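Local coordinates for SusD superfamily protein (Bacteroides vulgatus ATCC 8482, PDB 3JQ0) that is of unknown exact function but, as a SusD-family outer-membrane protein, probably binds nutrient glycans at the cell surface for uptake, at residues P288-N293 / S351-F355; I338-F342 / E441-E445. One frame throughout, in Å; residues are numbered along the deposited sequence.

The two contacts lie about 16 Å apart, centre to centre, and their segments alternate along the chain: 288-293, 338-342, 351-355, 441-445. Contact 1 joins two loops about 24 Å from the centre of the chain, whereas contact 2 is buried about 10 Å from it. Residues 338-342 span the end of hairpin strand 332-339 and the start of the following loop, which runs on to 351-355 before strand 359-363. Asp-289 OD1 and Tyr-340 OH are 2.6 Å apart, a probable hydrogen bond, and Leu-292 CD1 packs 3.8 Å from Ile-338 CD1. A continuous chain of contacts thus runs from the outer loops, past the hairpin end, to the loop after helix 430-441.

Contact 1 (P288-N293 / S351-F355); sequences PDAQLN and STRSF
Residues 288-291 form a short 3-10 turn (Gln-291 N to Pro-288 O, 3.0 Å); the chain then extends. Pro-288 O accepts a weak hydrogen bond from Arg-353 NH2 (2.9 Å). A water joins Asp-289 OD1 to Arg-353 NH2 (2.8 Å to each); OD1 is also hydrogen-bonded to Tyr-340 OH, and OD2 is salt-bridged to Lys-321. Gln-291, nearest Thr-352 (CA-CA 4.6 Å), receives Arg-353: its O takes Arg-353 N at 2.8 Å, and its OE1, reached with an m,t side chain, takes Arg-353 NE at 2.9 Å and, weakly, Arg-353 NH2 at 3.1 Å. Two peripheral loops of the SusD-like fold are joined here by one backbone hydrogen bond and an arginine side chain. The arginine curls back (t,p,p), its NH1 bonded to Gln-343 O. Leu-292 CD2 lies over one guanidinium face, 3.8 Å from Arg-353 NH1, and 4.1 Å from Phe-355 CZ. Asn-293 CB packs 3.7 Å from Thr-352 CG2, while a second water bridges Asn-293 O (2.9 Å) and Arg-353 O (2.8 Å).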
# COMPACT_ATOMS: atom_id res chain seq x y z
N PRO A 288 -14.27 -14.83 -18.69
CA PRO A 288 -14.24 -14.53 -17.26
C PRO A 288 -14.46 -13.07 -16.96
O PRO A 288 -14.96 -12.77 -15.87
CB PRO A 288 -12.83 -14.96 -16.86
CG PRO A 288 -12.51 -16.07 -17.84
CD PRO A 288 -13.09 -15.59 -19.12
N ASP A 289 -14.11 -12.17 -17.87
CA ASP A 289 -14.25 -10.75 -17.59
C ASP A 289 -15.71 -10.30 -17.49
O ASP A 289 -15.99 -9.29 -16.86
CB ASP A 289 -13.52 -9.94 -18.64
CG ASP A 289 -12.02 -10.08 -18.54
OD1 ASP A 289 -11.49 -9.96 -17.41
OD2 ASP A 289 -11.37 -10.30 -19.57
N ALA A 290 -16.63 -11.09 -18.02
CA ALA A 290 -18.05 -10.82 -17.85
C ALA A 290 -18.53 -11.01 -16.42
O ALA A 290 -19.63 -10.61 -16.10
CB ALA A 290 -18.89 -11.71 -18.78
N GLN A 291 -17.70 -11.62 -15.56
CA GLN A 291 -18.06 -11.84 -14.15
C GLN A 291 -17.84 -10.60 -13.30
O GLN A 291 -18.30 -10.56 -12.15
CB GLN A 291 -17.23 -12.98 -13.56
CG GLN A 291 -17.45 -14.29 -14.27
CD GLN A 291 -16.37 -15.32 -13.98
OE1 GLN A 291 -15.33 -15.03 -13.41
NE2 GLN A 291 -16.63 -16.55 -14.38
N LEU A 292 -17.10 -9.62 -13.79
CA LEU A 292 -16.73 -8.46 -12.95
C LEU A 292 -17.96 -7.60 -12.72
O LEU A 292 -18.63 -7.26 -13.67
CB LEU A 292 -15.63 -7.64 -13.61
CG LEU A 292 -14.32 -8.36 -13.89
CD1 LEU A 292 -13.36 -7.41 -14.68
CD2 LEU A 292 -13.62 -8.92 -12.63
N ASN A 293 -18.17 -7.15 -11.48
CA ASN A 293 -19.26 -6.24 -11.18
C ASN A 293 -18.97 -5.40 -9.98
O ASN A 293 -18.84 -5.90 -8.89
CB ASN A 293 -20.57 -6.97 -10.92
CG ASN A 293 -21.75 -6.04 -10.89
OD1 ASN A 293 -21.85 -5.12 -11.74
ND2 ASN A 293 -22.64 -6.26 -9.94
N SER A 351 -22.91 -15.43 -9.91
CA SER A 351 -22.87 -14.80 -11.21
C SER A 351 -21.88 -13.66 -11.30
O SER A 351 -21.64 -13.17 -12.42
CB SER A 351 -24.24 -14.27 -11.64
OG SER A 351 -24.71 -13.25 -10.82
N THR A 352 -21.34 -13.19 -10.17
CA THR A 352 -20.34 -12.14 -10.19
C THR A 352 -19.13 -12.56 -9.38
O THR A 352 -19.23 -13.34 -8.43
CB THR A 352 -20.89 -10.82 -9.71
OG1 THR A 352 -21.19 -10.90 -8.32
CG2 THR A 352 -22.10 -10.33 -10.54
N ARG A 353 -17.98 -11.96 -9.71
CA ARG A 353 -16.74 -12.23 -9.01
C ARG A 353 -16.83 -11.78 -7.55
O ARG A 353 -17.43 -10.77 -7.26
CB ARG A 353 -15.61 -11.49 -9.72
CG ARG A 353 -14.21 -11.99 -9.40
CD ARG A 353 -13.89 -13.34 -10.03
NE ARG A 353 -13.95 -13.34 -11.48
CZ ARG A 353 -13.00 -12.85 -12.28
NH1 ARG A 353 -11.92 -12.24 -11.80
NH2 ARG A 353 -13.16 -12.89 -13.60
N SER A 354 -16.20 -12.56 -6.68
CA SER A 354 -16.11 -12.24 -5.27
C SER A 354 -14.70 -11.76 -4.95
O SER A 354 -13.73 -12.51 -5.13
CB SER A 354 -16.47 -13.46 -4.43
OG SER A 354 -17.84 -13.84 -4.65
N PHE A 355 -14.58 -10.53 -4.47
CA PHE A 355 -13.28 -9.91 -4.18
C PHE A 355 -12.81 -10.25 -2.79
O PHE A 355 -12.91 -9.44 -1.84
CB PHE A 355 -13.36 -8.41 -4.50
CG PHE A 355 -13.54 -8.17 -5.97
CD1 PHE A 355 -12.47 -8.28 -6.83
CD2 PHE A 355 -14.78 -7.94 -6.52
CE1 PHE A 355 -12.59 -8.10 -8.19
CE2 PHE A 355 -14.93 -7.72 -7.91
CZ PHE A 355 -13.82 -7.83 -8.73
O HOH W 1 -11.27 -11.42 -15.08
O HOH W 2 -18.12 -8.66 -8.93

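Contact 2 (I338-F342 / E441-E445); sequences ITYKF and EFMFE
A buried lysine plugged into a turn defines this contact, which joins the end of strand 332-339 and the residues just after it to the loop between helices 430-441 and 448-455, deep in the SusD-like fold. Phe-442 to Glu-445 make a type II beta turn, with Glu-445 N bonded to Phe-442 O (3.0 Å) and Phe-444 at positive phi (69°). The nearest CA atoms, of Lys-341 and Phe-444, are 7.5 Å apart. Lys-341 reaches across with a t,t,m,t side chain; its NZ donates to Glu-441 O (3.2 Å) and Met-443 O (2.7 Å) and forms a salt bridge with Glu-445 OE2 (2.7 Å). A water accepts from both Lys-341 NZ (2.9 Å) and Met-443 N (3.2 Å), so four acceptors share three N-H groups, Glu-441 O at the longest distance. Phe-444 points back toward the strand end: Thr-339 CG2 sits 3.6 Å from its ring centroid, 7° off the normal, a CH-pi contact. Phe-342 CE2 lies 4.2 Å from Phe-444 CB. The ammonium charge is compensated by a carboxylate that it shares with Arg-363, consistent with a charged lysine being tolerated in a buried site beside aromatic side chains.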
# COMPACT_ATOMS: atom_id res chain seq x y z
N ILE A 338 -9.26 -0.75 -16.88
CA ILE A 338 -9.93 -1.22 -15.67
C ILE A 338 -8.89 -1.80 -14.72
O ILE A 338 -7.86 -2.37 -15.12
CB ILE A 338 -11.08 -2.22 -15.93
CG1 ILE A 338 -10.56 -3.49 -16.59
CG2 ILE A 338 -12.18 -1.58 -16.76
CD1 ILE A 338 -11.57 -4.67 -16.62
N THR A 339 -9.16 -1.60 -13.44
CA THR A 339 -8.37 -2.15 -12.35
C THR A 339 -8.37 -3.67 -12.40
O THR A 339 -9.43 -4.28 -12.43
CB THR A 339 -8.98 -1.71 -11.02
OG1 THR A 339 -9.16 -0.31 -11.01
CG2 THR A 339 -8.15 -2.17 -9.84
N TYR A 340 -7.19 -4.29 -12.40
CA TYR A 340 -7.13 -5.73 -12.74
C TYR A 340 -6.26 -6.56 -11.80
O TYR A 340 -6.30 -7.76 -11.90
CB TYR A 340 -6.65 -5.88 -14.20
CG TYR A 340 -7.29 -7.03 -14.97
CD1 TYR A 340 -8.65 -7.08 -15.18
CD2 TYR A 340 -6.48 -7.98 -15.58
CE1 TYR A 340 -9.20 -8.11 -15.94
CE2 TYR A 340 -7.03 -8.98 -16.35
CZ TYR A 340 -8.37 -9.02 -16.53
OH TYR A 340 -8.92 -10.04 -17.33
N LYS A 341 -5.54 -5.95 -10.86
CA LYS A 341 -4.58 -6.73 -10.07
C LYS A 341 -5.20 -7.80 -9.21
O LYS A 341 -4.67 -8.87 -9.05
CB LYS A 341 -3.77 -5.78 -9.19
CG LYS A 341 -2.80 -6.50 -8.23
CD LYS A 341 -1.87 -5.51 -7.51
CE LYS A 341 -0.66 -5.13 -8.37
NZ LYS A 341 0.19 -4.10 -7.70
N PHE A 342 -6.30 -7.45 -8.53
CA PHE A 342 -6.98 -8.35 -7.60
C PHE A 342 -8.17 -8.98 -8.32
O PHE A 342 -9.15 -8.31 -8.66
CB PHE A 342 -7.34 -7.64 -6.30
CG PHE A 342 -6.11 -7.13 -5.57
CD1 PHE A 342 -5.33 -7.98 -4.83
CD2 PHE A 342 -5.72 -5.80 -5.65
CE1 PHE A 342 -4.22 -7.54 -4.16
CE2 PHE A 342 -4.60 -5.36 -4.97
CZ PHE A 342 -3.85 -6.23 -4.23
N GLU A 441 5.32 -1.73 -9.64
CA GLU A 441 5.21 -2.90 -8.80
C GLU A 441 3.94 -2.83 -7.92
O GLU A 441 3.40 -3.90 -7.59
CB GLU A 441 6.48 -2.99 -7.93
CG GLU A 441 6.59 -4.24 -7.10
CD GLU A 441 6.72 -5.57 -7.87
OE1 GLU A 441 7.20 -5.52 -9.02
OE2 GLU A 441 6.41 -6.64 -7.25
N PHE A 442 3.50 -1.64 -7.49
CA PHE A 442 2.60 -1.50 -6.36
C PHE A 442 1.28 -0.81 -6.66
O PHE A 442 0.62 -0.33 -5.75
CB PHE A 442 3.30 -0.80 -5.17
CG PHE A 442 4.43 -1.63 -4.58
CD1 PHE A 442 4.14 -2.82 -3.92
CD2 PHE A 442 5.75 -1.24 -4.71
CE1 PHE A 442 5.17 -3.60 -3.38
CE2 PHE A 442 6.75 -2.01 -4.18
CZ PHE A 442 6.48 -3.21 -3.59
N MSE A 443 0.82 -0.81 -7.92
CA MSE A 443 -0.50 -0.24 -8.17
C MSE A 443 -1.54 -0.87 -7.30
O MSE A 443 -1.57 -2.12 -7.14
CB MSE A 443 -0.91 -0.40 -9.65
CG MSE A 443 -0.01 0.25 -10.64
SE MSE A 443 -0.76 0.28 -12.42
CE MSE A 443 -2.00 1.76 -12.10
N PHE A 444 -2.45 -0.06 -6.73
CA PHE A 444 -3.55 -0.54 -5.89
C PHE A 444 -3.10 -1.09 -4.53
O PHE A 444 -3.90 -1.63 -3.81
CB PHE A 444 -4.49 -1.54 -6.62
CG PHE A 444 -4.75 -1.15 -8.04
CD1 PHE A 444 -5.41 0.04 -8.35
CD2 PHE A 444 -4.27 -1.90 -9.10
CE1 PHE A 444 -5.59 0.47 -9.61
CE2 PHE A 444 -4.46 -1.48 -10.41
CZ PHE A 444 -5.12 -0.28 -10.66
N GLU A 445 -1.84 -0.89 -4.16
CA GLU A 445 -1.29 -1.35 -2.90
C GLU A 445 -0.95 -0.24 -1.93
O GLU A 445 -0.44 -0.50 -0.86
CB GLU A 445 -0.12 -2.31 -3.10
CG GLU A 445 -0.52 -3.65 -3.74
CD GLU A 445 0.68 -4.51 -4.01
OE1 GLU A 445 1.15 -5.12 -3.01
OE2 GLU A 445 1.11 -4.64 -5.18
O HOH W 3 1.38 -3.03 -10.12